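PDB 6ATY: venom protein 51.1 from Lychas mucronatus, which is probably a neurotoxin that lowers the action potential of myelinated nerves in frogs and mice. Local coordinates for residues T27-C30 with C35-S38. Numbering follows the deposited sequence.
Sequences TGYC and CHCS
Tyr29 and His36 form a hydrogen-bonded pair between antiparallel strands 27-30 and 35-38. Their backbones exchange two bonds: Tyr29 N to His36 O at 3.0 Å and His36 N to Tyr29 O at 2.9 Å. Thr27 and Ser38 form a second such pair. Thr27 N bonds to Ser38 O at 3.1 Å, and Ser38 N bonds to Thr27 O at 2.9 Å. Thr27 O also receives a CA-H...O contact from Cys37 CA, at 3.3 Å.

Between these pairs lies the non-hydrogen-bonded pair Gly28 and Cys37. Here the strands come close, with 4.1 Å between Gly28 CA and Cys37 CA. Gly28 has no side chain, and its CA lies 3.0 Å from His36 O.

The main side-chain contact is a CH-pi interaction. His36 CB sits over one face of the Tyr29 ring, 3.5 Å from CZ and nearer the rim than the middle. Tyr29 CG lies between its backbone N and carbonyl carbon (chi1 63°), which leans the ring across to the neighbouring strand. The two rings are nearly parallel, at 25°, but slid apart with little overlap. Tyr29 OH and His36 ND1 both hydrogen-bond to Ser2 OG, which so bridges the Tyr29 hydroxyl and the His36 ring. On this same face, Thr27 CG2 lies near Ser38 OG, while Thr27 OG1 hydrogen-bonds to Glu17 OE1.

The opposite face carries the cystines Cys30-Cys9, Cys35-Cys16 and Cys37-Cys20. The last two tie strand 34-38, the central strand between 3-8 and 27-31, to helix 16-22. This beta hairpin, disulfide-linked to a helix, is characteristic of the cysteine-stabilised alpha/beta fold of scorpion toxins.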
loop_
_atom_site.group_PDB
_atom_site.type_symbol
_atom_site.label_atom_id
_atom_site.label_comp_id
_atom_site.label_asym_id
_atom_site.label_seq_id
_atom_site.Cartn_x
_atom_site.Cartn_y
_atom_site.Cartn_z
ATOM N N THR A 27 6.014 -5.491 0.474
ATOM C CA THR A 27 6.013 -4.102 0.122
ATOM C C THR A 27 4.716 -3.601 -0.423
ATOM O O THR A 27 3.774 -4.363 -0.596
ATOM C CB THR A 27 7.209 -3.718 -0.756
ATOM O OG1 THR A 27 7.461 -2.291 -0.610
ATOM C CG2 THR A 27 6.992 -4.188 -2.226
ATOM N N GLY A 28 4.637 -2.288 -0.549
ATOM C CA GLY A 28 3.384 -1.640 -0.971
ATOM C C GLY A 28 3.656 -0.248 -1.494
ATOM O O GLY A 28 4.730 0.292 -1.246
ATOM N N TYR A 29 2.684 0.311 -2.205
ATOM C CA TYR A 29 2.811 1.638 -2.797
ATOM C C TYR A 29 1.396 2.154 -3.084
ATOM O O TYR A 29 0.449 1.378 -3.195
ATOM C CB TYR A 29 3.604 1.588 -4.111
ATOM C CG TYR A 29 2.923 0.754 -5.170
ATOM C CD1 TYR A 29 3.039 -0.636 -5.150
ATOM C CD2 TYR A 29 2.127 1.320 -6.153
ATOM C CE1 TYR A 29 2.412 -1.436 -6.099
ATOM C CE2 TYR A 29 1.478 0.510 -7.114
ATOM C CZ TYR A 29 1.634 -0.877 -7.056
ATOM O OH TYR A 29 1.041 -1.735 -7.999
ATOM N N CYS A 30 1.296 3.458 -3.165
ATOM C CA CYS A 30 0.079 4.146 -3.460
ATOM C C CYS A 30 -0.010 4.258 -4.989
ATOM O O CYS A 30 0.820 4.891 -5.631
ATOM C CB CYS A 30 0.077 5.521 -2.838
ATOM S SG CYS A 30 -1.548 6.292 -2.885
ATOM N N CYS A 35 -3.907 1.985 -1.626
ATOM C CA CYS A 35 -2.704 1.132 -1.387
ATOM C C CYS A 35 -2.766 -0.223 -2.112
ATOM O O CYS A 35 -3.786 -0.971 -2.016
ATOM C CB CYS A 35 -2.483 0.890 0.094
ATOM S SG CYS A 35 -1.930 2.333 1.019
ATOM N N HIS A 36 -1.667 -0.511 -2.810
ATOM C CA HIS A 36 -1.380 -1.842 -3.360
ATOM C C HIS A 36 -0.270 -2.500 -2.570
ATOM O O HIS A 36 0.613 -1.804 -2.028
ATOM C CB HIS A 36 -0.968 -1.703 -4.821
ATOM C CG HIS A 36 -2.081 -1.253 -5.700
ATOM N ND1 HIS A 36 -2.573 -2.020 -6.731
ATOM C CD2 HIS A 36 -2.875 -0.155 -5.630
ATOM C CE1 HIS A 36 -3.580 -1.386 -7.309
ATOM N NE2 HIS A 36 -3.792 -0.252 -6.652
ATOM N N CYS A 37 -0.313 -3.835 -2.489
ATOM C CA CYS A 37 0.725 -4.604 -1.774
ATOM C C CYS A 37 1.219 -5.720 -2.670
ATOM O O CYS A 37 0.481 -6.196 -3.535
ATOM C CB CYS A 37 0.164 -5.234 -0.487
ATOM S SG CYS A 37 -0.687 -4.111 0.622
ATOM N N SER A 38 2.471 -6.127 -2.505
ATOM C CA SER A 38 2.919 -7.377 -3.140
ATOM C C SER A 38 3.911 -8.098 -2.268
ATOM O O SER A 38 4.488 -7.488 -1.344
ATOM C CB SER A 38 3.521 -7.109 -4.517
ATOM O OG SER A 38 4.200 -5.874 -4.552
#